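Local coordinates for protein geranylgeranyl pyrophosphate synthetase (Pyrococcus horikoshii, PDB 1WY0) that probably joins isopentenyl diphosphate to allylic diphosphates to build the 20-carbon chain of geranylgeranyl diphosphate, at residues Lys135-Glu140 against Asp195-Ile200; Val73-Ile78 against Glu183-Val188; Phe8-Glu13 against Arg327-Leu332. One frame throughout, in Å; residues are numbered along the deposited sequence.

Interaction 1 (Lys135-Glu140 against Asp195-Ile200)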
loop_
_atom_site.group_PDB
_atom_site.type_symbol
_atom_site.label_atom_id
_atom_site.label_comp_id
_atom_site.label_asym_id
_atom_site.label_seq_id
_atom_site.Cartn_x
_atom_site.Cartn_y
_atom_site.Cartn_z
ATOM N N LYS A 135 -10.247 19.659 -1.415
ATOM C CA LYS A 135 -9.141 18.724 -1.219
ATOM C C LYS A 135 -9.447 17.701 -0.126
ATOM O O LYS A 135 -9.299 16.497 -0.292
ATOM C CB LYS A 135 -7.909 19.544 -0.817
ATOM C CG LYS A 135 -6.594 18.809 -1.094
ATOM C CD LYS A 135 -5.507 19.753 -1.613
ATOM C CE LYS A 135 -4.121 19.101 -1.631
ATOM N NZ LYS A 135 -3.108 20.098 -1.971
ATOM N N ALA A 136 -9.832 18.227 1.048
ATOM C CA ALA A 136 -10.106 17.345 2.177
ATOM C C ALA A 136 -11.211 16.333 1.853
ATOM O O ALA A 136 -11.218 15.201 2.314
ATOM C CB ALA A 136 -10.513 18.205 3.374
ATOM N N ARG A 137 -12.190 16.788 1.050
ATOM C CA ARG A 137 -13.307 15.909 0.707
ATOM C C ARG A 137 -12.940 14.921 -0.406
ATOM O O ARG A 137 -13.564 13.882 -0.576
ATOM C CB ARG A 137 -14.486 16.785 0.266
ATOM C CG ARG A 137 -15.782 15.979 0.142
ATOM C CD ARG A 137 -16.928 16.786 -0.489
ATOM N NE ARG A 137 -18.104 15.926 -0.653
ATOM C CZ ARG A 137 -19.200 16.427 -1.255
ATOM N NH1 ARG A 137 -19.218 17.674 -1.695
ATOM N NH2 ARG A 137 -20.269 15.646 -1.408
ATOM N N VAL A 138 -11.908 15.242 -1.179
ATOM C CA VAL A 138 -11.446 14.363 -2.249
ATOM C C VAL A 138 -10.582 13.264 -1.629
ATOM O O VAL A 138 -10.721 12.093 -1.963
ATOM C CB VAL A 138 -10.615 15.140 -3.303
ATOM C CG1 VAL A 138 -9.940 14.168 -4.267
ATOM C CG2 VAL A 138 -11.519 16.088 -4.085
ATOM N N LEU A 139 -9.694 13.655 -0.723
ATOM C CA LEU A 139 -8.819 12.709 -0.044
ATOM C C LEU A 139 -9.658 11.657 0.662
ATOM O O LEU A 139 -9.320 10.476 0.640
ATOM C CB LEU A 139 -7.947 13.429 0.984
ATOM C CG LEU A 139 -7.113 12.564 1.942
ATOM C CD1 LEU A 139 -6.052 11.811 1.174
ATOM C CD2 LEU A 139 -6.472 13.439 2.992
ATOM N N GLU A 140 -10.758 12.087 1.274
ATOM C CA GLU A 140 -11.633 11.186 2.011
ATOM C C GLU A 140 -12.468 10.244 1.148
ATOM O O GLU A 140 -12.885 9.179 1.609
ATOM C CB GLU A 140 -12.542 11.987 2.954
ATOM C CG GLU A 140 -13.692 11.183 3.530
ATOM C CD GLU A 140 -14.353 11.857 4.723
ATOM O OE1 GLU A 140 -14.363 13.110 4.778
ATOM O OE2 GLU A 140 -14.874 11.132 5.601
ATOM N N ASP A 195 -20.854 22.142 -6.338
ATOM C CA ASP A 195 -21.298 21.989 -4.956
ATOM C C ASP A 195 -22.762 21.543 -4.892
ATOM O O ASP A 195 -23.481 21.789 -3.932
ATOM C CB ASP A 195 -21.136 23.335 -4.244
ATOM C CG ASP A 195 -19.694 23.496 -3.785
ATOM O OD1 ASP A 195 -19.340 22.881 -2.777
ATOM O OD2 ASP A 195 -18.946 24.221 -4.433
ATOM N N ASN A 196 -23.207 20.903 -5.991
ATOM C CA ASN A 196 -24.582 20.418 -6.045
ATOM C C ASN A 196 -24.668 18.947 -5.629
ATOM O O ASN A 196 -24.354 18.034 -6.382
ATOM C CB ASN A 196 -25.089 20.587 -7.478
ATOM C CG ASN A 196 -26.537 20.178 -7.552
ATOM O OD1 ASN A 196 -27.005 19.313 -6.819
ATOM N ND2 ASN A 196 -27.262 20.823 -8.483
ATOM N N GLU A 197 -25.078 18.739 -4.364
ATOM C CA GLU A 197 -25.091 17.389 -3.814
ATOM C C GLU A 197 -25.982 16.434 -4.612
ATOM O O GLU A 197 -25.944 15.221 -4.449
ATOM C CB GLU A 197 -25.582 17.468 -2.368
ATOM C CG GLU A 197 -24.583 18.174 -1.452
ATOM C CD GLU A 197 -23.253 17.458 -1.517
ATOM O OE1 GLU A 197 -23.244 16.236 -1.521
ATOM O OE2 GLU A 197 -22.228 18.137 -1.555
ATOM N N GLU A 198 -26.839 17.019 -5.469
ATOM C CA GLU A 198 -27.718 16.165 -6.257
ATOM C C GLU A 198 -26.986 15.600 -7.473
ATOM O O GLU A 198 -27.199 14.472 -7.903
ATOM C CB GLU A 198 -28.918 16.998 -6.709
ATOM C CG GLU A 198 -30.225 16.205 -6.673
ATOM C CD GLU A 198 -30.295 15.399 -5.395
ATOM O OE1 GLU A 198 -29.543 14.442 -5.262
ATOM O OE2 GLU A 198 -31.123 15.723 -4.547
ATOM N N TYR A 199 -26.126 16.454 -8.062
ATOM C CA TYR A 199 -25.264 15.978 -9.137
ATOM C C TYR A 199 -24.353 14.855 -8.638
ATOM O O TYR A 199 -24.277 13.768 -9.197
ATOM C CB TYR A 199 -24.389 17.144 -9.602
ATOM C CG TYR A 199 -25.195 18.189 -10.291
ATOM C CD1 TYR A 199 -24.610 19.418 -10.590
ATOM C CD2 TYR A 199 -26.509 17.938 -10.689
ATOM C CE1 TYR A 199 -25.321 20.379 -11.291
ATOM C CE2 TYR A 199 -27.225 18.905 -11.382
ATOM C CZ TYR A 199 -26.637 20.123 -11.678
ATOM O OH TYR A 199 -27.338 21.085 -12.381
ATOM N N ILE A 200 -23.611 15.177 -7.560
ATOM C CA ILE A 200 -22.648 14.224 -7.021
ATOM C C ILE A 200 -23.287 12.863 -6.724
ATOM O O ILE A 200 -22.713 11.808 -6.958
ATOM C CB ILE A 200 -22.044 14.816 -5.745
ATOM C CG1 ILE A 200 -21.180 16.035 -6.085
ATOM C CG2 ILE A 200 -21.136 13.774 -5.067
ATOM C CD1 ILE A 200 -20.737 16.805 -4.839
#
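R137 and E197 reach toward each other from opposite directions and meet in a two-pronged salt bridge, NH2 facing both carboxylate oxygens and NH1 facing OE2. The R137 chain makes this possible by running out nearly straight: CG stands anti to the backbone N (chi1 -169°) and the chain stays extended to NE, so the charge spans a gap in which the closest CA atoms, those of R137 and D195, are 11.5 Å apart. E197 instead bends at chi2, which turns its carboxylate toward the tip of R137. R137 NH2 gives the main bond to E197 OE1 (3.0 Å, N-H...O angle 141°), taken on the syn lone pair. Two weak bonds go to E197 OE2, from R137 NH1 at 3.0 Å and R137 NH2 at 3.2 Å. The guanidinium and carboxylate planes are turned 30° from each other, so the pairing is twisted rather than flat. The CD1 methyl of I200 makes a van der Waals touch with the guanidinium, 3.6 Å from R137 NH1, approaching obliquely. The helix bearing E197 is capped by N196, whose OD1 accepts from E198 N (2.7 Å) and, from above its carbonyl plane, from Y199 N (3.2 Å). The other end of that amide, ND2, sits 3.2 Å above the centre of the Y199 ring. D195 OD1 pairs with K134. The bridge thus joins helix 132-159 to the start of helix 197-224 across helix 167-193, whose I191 touches both R137 and I200, while V138 packs on V188 and I192 and L139 meets A126 of the second subunit.

Interaction 2 (Val73-Ile78 against Glu183-Val188)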
loop_
_atom_site.group_PDB
_atom_site.type_symbol
_atom_site.label_atom_id
_atom_site.label_comp_id
_atom_site.label_asym_id
_atom_site.label_seq_id
_atom_site.Cartn_x
_atom_site.Cartn_y
_atom_site.Cartn_z
ATOM N N VAL A 73 -5.158 11.351 -11.666
ATOM C CA VAL A 73 -3.926 10.583 -11.716
ATOM C C VAL A 73 -3.861 9.661 -10.501
ATOM O O VAL A 73 -3.459 8.508 -10.610
ATOM C CB VAL A 73 -2.694 11.514 -11.737
ATOM C CG1 VAL A 73 -1.413 10.716 -11.494
ATOM C CG2 VAL A 73 -2.610 12.221 -13.086
ATOM N N ALA A 74 -4.274 10.182 -9.351
ATOM C CA ALA A 74 -4.274 9.429 -8.104
ATOM C C ALA A 74 -5.052 8.140 -8.301
ATOM O O ALA A 74 -4.592 7.039 -7.979
ATOM C CB ALA A 74 -4.918 10.264 -7.001
ATOM N N ILE A 75 -6.247 8.289 -8.842
ATOM C CA ILE A 75 -7.103 7.152 -9.088
ATOM C C ILE A 75 -6.495 6.139 -10.058
ATOM O O ILE A 75 -6.644 4.934 -9.859
ATOM C CB ILE A 75 -8.484 7.625 -9.580
ATOM C CG1 ILE A 75 -9.210 8.306 -8.411
ATOM C CG2 ILE A 75 -9.294 6.447 -10.129
ATOM C CD1 ILE A 75 -10.703 8.530 -8.634
ATOM N N GLU A 76 -5.800 6.603 -11.093
ATOM C CA GLU A 76 -5.200 5.655 -12.035
ATOM C C GLU A 76 -4.022 4.953 -11.381
ATOM O O GLU A 76 -3.721 3.809 -11.700
ATOM C CB GLU A 76 -4.736 6.349 -13.317
ATOM C CG GLU A 76 -4.150 5.400 -14.380
ATOM C CD GLU A 76 -5.141 4.358 -14.905
ATOM O OE1 GLU A 76 -6.302 4.331 -14.459
ATOM O OE2 GLU A 76 -4.752 3.544 -15.780
ATOM N N LEU A 77 -3.343 5.645 -10.479
ATOM C CA LEU A 77 -2.212 5.055 -9.772
ATOM C C LEU A 77 -2.747 3.990 -8.812
ATOM O O LEU A 77 -2.164 2.919 -8.663
ATOM C CB LEU A 77 -1.438 6.133 -9.001
ATOM C CG LEU A 77 -0.630 7.053 -9.920
ATOM C CD1 LEU A 77 0.102 8.132 -9.113
ATOM C CD2 LEU A 77 0.360 6.198 -10.716
ATOM N N ILE A 78 -3.871 4.283 -8.177
ATOM C CA ILE A 78 -4.470 3.333 -7.252
ATOM C C ILE A 78 -4.913 2.102 -8.018
ATOM O O ILE A 78 -4.675 0.982 -7.582
ATOM C CB ILE A 78 -5.673 3.946 -6.510
ATOM C CG1 ILE A 78 -5.167 4.840 -5.377
ATOM C CG2 ILE A 78 -6.569 2.827 -5.947
ATOM C CD1 ILE A 78 -6.243 5.430 -4.498
ATOM N N GLU A 183 -16.941 4.457 -8.808
ATOM C CA GLU A 183 -17.822 5.450 -8.202
ATOM C C GLU A 183 -16.998 6.658 -7.762
ATOM O O GLU A 183 -17.391 7.807 -7.979
ATOM C CB GLU A 183 -18.532 4.854 -6.991
ATOM C CG GLU A 183 -19.180 5.893 -6.096
ATOM C CD GLU A 183 -19.860 5.279 -4.902
ATOM O OE1 GLU A 183 -19.414 5.545 -3.779
ATOM O OE2 GLU A 183 -20.831 4.517 -5.076
ATOM N N ALA A 184 -15.854 6.389 -7.141
ATOM C CA ALA A 184 -14.969 7.441 -6.665
ATOM C C ALA A 184 -14.492 8.327 -7.806
ATOM O O ALA A 184 -14.310 9.522 -7.627
ATOM C CB ALA A 184 -13.778 6.835 -5.954
ATOM N N SER A 185 -14.277 7.731 -8.974
ATOM C CA SER A 185 -13.830 8.468 -10.145
ATOM C C SER A 185 -14.854 9.547 -10.509
ATOM O O SER A 185 -14.514 10.722 -10.658
ATOM C CB SER A 185 -13.655 7.514 -11.334
ATOM O OG SER A 185 -12.704 6.503 -11.055
ATOM N N ALA A 186 -16.108 9.139 -10.655
ATOM C CA ALA A 186 -17.166 10.093 -10.980
ATOM C C ALA A 186 -17.414 11.077 -9.835
ATOM O O ALA A 186 -17.531 12.282 -10.019
ATOM C CB ALA A 186 -18.445 9.308 -11.271
ATOM N N LYS A 187 -17.536 10.514 -8.620
ATOM C CA LYS A 187 -17.838 11.351 -7.465
ATOM C C LYS A 187 -16.780 12.435 -7.242
ATOM O O LYS A 187 -17.066 13.552 -6.834
ATOM C CB LYS A 187 -17.935 10.445 -6.238
ATOM C CG LYS A 187 -18.076 11.241 -4.943
ATOM C CD LYS A 187 -18.352 10.340 -3.738
ATOM C CE LYS A 187 -19.449 10.896 -2.827
ATOM N NZ LYS A 187 -20.480 9.881 -2.625
ATOM N N VAL A 188 -15.508 12.058 -7.481
ATOM C CA VAL A 188 -14.435 13.028 -7.301
ATOM C C VAL A 188 -14.421 14.065 -8.425
ATOM O O VAL A 188 -13.973 15.193 -8.258
ATOM C CB VAL A 188 -13.100 12.280 -7.269
ATOM C CG1 VAL A 188 -11.966 13.236 -7.637
ATOM C CG2 VAL A 188 -12.851 11.722 -5.881
#
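I75 meets S185 and A184 without a ring, amide or charged plane from either segment taking part; the only flat group of the opposite segment that it meets is the peptide unit between A184 and S185. The CD1 methyl of I75 lies over one face of that peptide, displaced toward the S185 end, at 3.7 Å from S185 N and 3.9 Å from A184 O. Closest of all is S185 CA, 3.5 Å from I75 CD1, tighter than usual for two carbons. The methyl gets there because CG1 of I75 is anti to the carbonyl carbon (chi1 -70°) and the chain then continues extended to CD1, a single straight branch pushed at the backbone of the other helix. The second branch, CG2, turns to S185 OG at 3.5 Å, so the two methyls lie side by side against the serine, CD1 on its backbone and CG2 on its hydroxyl. This OG is no partner for the isoleucine beyond van der Waals touch: it is hydrogen-bonded to L181 O one turn earlier, and its position beside the backbone N suits that bond. The small A184 CB stands 4.4 Å from I75 CD1. Short residues here let the helices come near, with I75 CA and S185 CA 6.9 Å apart. The pair belongs to the buried core of the all-helical polyprenyl synthetase fold, where helix 69-90 carries the first aspartate-rich sequence of the family at its C-terminal end and helix 167-193 runs close by. Helix 49-57 closes one flank, R50 touching both I75 and S185. On another, V141 of helix 132-159 packs against A184 and V188.

Interaction 3 (Phe8-Glu13 against Arg327-Leu332)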
loop_
_atom_site.group_PDB
_atom_site.type_symbol
_atom_site.label_atom_id
_atom_site.label_comp_id
_atom_site.label_asym_id
_atom_site.label_seq_id
_atom_site.Cartn_x
_atom_site.Cartn_y
_atom_site.Cartn_z
ATOM N N PHE A 8 -13.544 7.406 -28.228
ATOM C CA PHE A 8 -12.209 6.899 -27.938
ATOM C C PHE A 8 -11.169 7.920 -28.363
ATOM O O PHE A 8 -10.032 7.898 -27.892
ATOM C CB PHE A 8 -11.964 5.577 -28.663
ATOM C CG PHE A 8 -12.791 4.442 -28.138
ATOM C CD1 PHE A 8 -13.089 4.356 -26.778
ATOM C CD2 PHE A 8 -13.251 3.444 -28.991
ATOM C CE1 PHE A 8 -13.832 3.297 -26.278
ATOM C CE2 PHE A 8 -13.996 2.377 -28.500
ATOM C CZ PHE A 8 -14.285 2.306 -27.138
ATOM N N ALA A 9 -11.570 8.813 -29.259
ATOM C CA ALA A 9 -10.682 9.859 -29.737
ATOM C C ALA A 9 -10.525 10.881 -28.617
ATOM O O ALA A 9 -9.445 11.429 -28.404
ATOM C CB ALA A 9 -11.272 10.518 -30.981
ATOM N N ARG A 10 -11.619 11.132 -27.908
ATOM C CA ARG A 10 -11.618 12.050 -26.792
ATOM C C ARG A 10 -10.867 11.432 -25.629
ATOM O O ARG A 10 -9.976 12.032 -25.044
ATOM C CB ARG A 10 -13.068 12.320 -26.391
ATOM C CG ARG A 10 -13.795 13.204 -27.405
ATOM C CD ARG A 10 -14.514 14.381 -26.736
ATOM N NE ARG A 10 -14.817 14.079 -25.334
ATOM C CZ ARG A 10 -13.953 14.529 -24.407
ATOM N NH1 ARG A 10 -12.880 15.209 -24.772
ATOM N NH2 ARG A 10 -14.201 14.313 -23.112
ATOM N N ILE A 11 -11.257 10.205 -25.299
ATOM C CA ILE A 11 -10.636 9.458 -24.213
ATOM C C ILE A 11 -9.126 9.467 -24.387
ATOM O O ILE A 11 -8.387 9.793 -23.457
ATOM C CB ILE A 11 -11.122 7.993 -24.198
ATOM C CG1 ILE A 11 -12.607 7.943 -23.859
ATOM C CG2 ILE A 11 -10.319 7.177 -23.192
ATOM C CD1 ILE A 11 -13.214 6.561 -24.007
ATOM N N LYS A 12 -8.676 9.117 -25.590
ATOM C CA LYS A 12 -7.250 9.077 -25.902
ATOM C C LYS A 12 -6.641 10.470 -25.836
ATOM O O LYS A 12 -5.446 10.621 -25.576
ATOM C CB LYS A 12 -7.026 8.497 -27.299
ATOM C CG LYS A 12 -5.564 8.249 -27.642
ATOM C CD LYS A 12 -5.411 7.765 -29.077
ATOM C CE LYS A 12 -4.038 7.148 -29.320
ATOM N NZ LYS A 12 -4.044 5.657 -29.241
ATOM N N GLU A 13 -7.470 11.481 -26.081
ATOM C CA GLU A 13 -7.032 12.872 -26.048
ATOM C C GLU A 13 -6.683 13.268 -24.616
ATOM O O GLU A 13 -5.640 13.874 -24.363
ATOM C CB GLU A 13 -8.147 13.777 -26.580
ATOM C CG GLU A 13 -7.712 15.178 -26.947
ATOM C CD GLU A 13 -8.895 16.108 -27.168
ATOM O OE1 GLU A 13 -9.646 15.907 -28.151
ATOM O OE2 GLU A 13 -9.070 17.043 -26.354
ATOM N N ARG A 327 -21.663 14.915 -20.454
ATOM C CA ARG A 327 -22.702 13.956 -20.115
ATOM C C ARG A 327 -22.876 12.966 -21.253
ATOM O O ARG A 327 -23.164 11.791 -21.029
ATOM C CB ARG A 327 -24.036 14.649 -19.843
ATOM C CG ARG A 327 -25.107 13.663 -19.416
ATOM C CD ARG A 327 -26.409 13.825 -20.182
ATOM N NE ARG A 327 -27.331 14.722 -19.496
ATOM C CZ ARG A 327 -28.617 14.853 -19.806
ATOM N NH1 ARG A 327 -29.140 14.144 -20.799
ATOM N NH2 ARG A 327 -29.380 15.688 -19.115
ATOM N N MET A 328 -22.698 13.452 -22.475
ATOM C CA MET A 328 -22.830 12.610 -23.656
ATOM C C MET A 328 -21.828 11.456 -23.600
ATOM O O MET A 328 -22.200 10.284 -23.709
ATOM C CB MET A 328 -22.603 13.449 -24.918
ATOM C CG MET A 328 -22.733 12.672 -26.213
ATOM S SD MET A 328 -24.294 11.784 -26.286
ATOM C CE MET A 328 -25.349 13.012 -27.112
ATOM N N ASP A 329 -20.556 11.789 -23.421
ATOM C CA ASP A 329 -19.523 10.767 -23.356
ATOM C C ASP A 329 -19.767 9.773 -22.224
ATOM O O ASP A 329 -19.564 8.571 -22.393
ATOM C CB ASP A 329 -18.145 11.413 -23.208
ATOM C CG ASP A 329 -17.763 12.252 -24.415
ATOM O OD1 ASP A 329 -18.038 11.823 -25.558
ATOM O OD2 ASP A 329 -17.178 13.336 -24.226
ATOM N N LEU A 330 -20.211 10.269 -21.072
ATOM C CA LEU A 330 -20.484 9.401 -19.936
ATOM C C LEU A 330 -21.626 8.453 -20.249
ATOM O O LEU A 330 -21.700 7.357 -19.698
ATOM C CB LEU A 330 -20.829 10.222 -18.689
ATOM C CG LEU A 330 -19.730 11.093 -18.067
ATOM C CD1 LEU A 330 -20.255 11.719 -16.782
ATOM C CD2 LEU A 330 -18.492 10.251 -17.776
ATOM N N GLU A 331 -22.530 8.873 -21.126
ATOM C CA GLU A 331 -23.646 8.015 -21.495
ATOM C C GLU A 331 -23.180 7.024 -22.545
ATOM O O GLU A 331 -23.554 5.851 -22.516
ATOM C CB GLU A 331 -24.814 8.833 -22.042
ATOM C CG GLU A 331 -25.741 9.377 -20.969
ATOM C CD GLU A 331 -26.965 10.063 -21.550
ATOM O OE1 GLU A 331 -26.918 10.467 -22.733
ATOM O OE2 GLU A 331 -27.969 10.200 -20.818
ATOM N N LEU A 332 -22.365 7.497 -23.475
ATOM C CA LEU A 332 -21.852 6.626 -24.517
ATOM C C LEU A 332 -20.955 5.540 -23.917
ATOM O O LEU A 332 -21.104 4.362 -24.234
ATOM C CB LEU A 332 -21.079 7.434 -25.564
ATOM C CG LEU A 332 -21.927 8.233 -26.562
ATOM C CD1 LEU A 332 -21.035 8.875 -27.624
ATOM C CD2 LEU A 332 -22.928 7.298 -27.225
#
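R10 and D329 form a salt bridge between the two ends of the chain: helix 3-25 opens this all-helical polyprenyl synthetase fold and helix 325-336 is its last. A single oxygen, D329 OD2, takes both bonds. The stronger comes from R10 NE at 2.7 Å with an N-H...O angle of 154°; the weak one comes from R10 NH2 at 3.3 Å. The acceptor lies at the edge of the guanidinium, close to its plane, yet from the side of the aspartate the donor NE arrives 41° above the carboxylate plane. The grip is one-sided: D329 OD1 stands 3.9 Å from R10 NE and makes no bond to the arginine. The two side chains cross at about a right angle, and R10 reaches the oxygen by bending at chi2 and again at chi3, the latter nearly eclipsed at -24°, an unfavourable torsion that may reflect some strain. Since D329 is buried, with L7 of helix 3-25 against it, the pairing is likely to offset the cost of enclosing its charge. A leucine in place of R10 would probably leave the D329 carboxylate without its cation and without either of these N-H donors. R10 itself rests on F52 and T56 of helix 49-57, and F8 and F336 meet edge-to-face nearby. Two residues before D329, R327 turns elsewhere and gives its NH2 to L321 O. Along R10, the aliphatic part also comes near the acceptor, with CD 3.8 Å from D329 OD2.

Interactions 1 and 2 are neighbours, centres 13 Å apart, and touch through V138 CG1 and V188 CG1 at 4.0 Å. Helix 167-193 ties them together, holding one segment of interaction 2 and lying beside both of interaction 1. Interaction 3 encloses the other two in sequence; its nearest atoms are about 6 Å from interaction 2. Helix 49-57 links interactions 2 and 3, with R50 on I75 and F52 on R10. Helix 69-90, which carries I75, ends in the DDxxD sequence that in this family binds the substrate diphosphate through magnesium, probably here too. The side chain of I75 is about 13 Å from a bound mercury ion; Y81, on the same helix, and C150 are mercury ligands, and mercury is probably not the physiological metal.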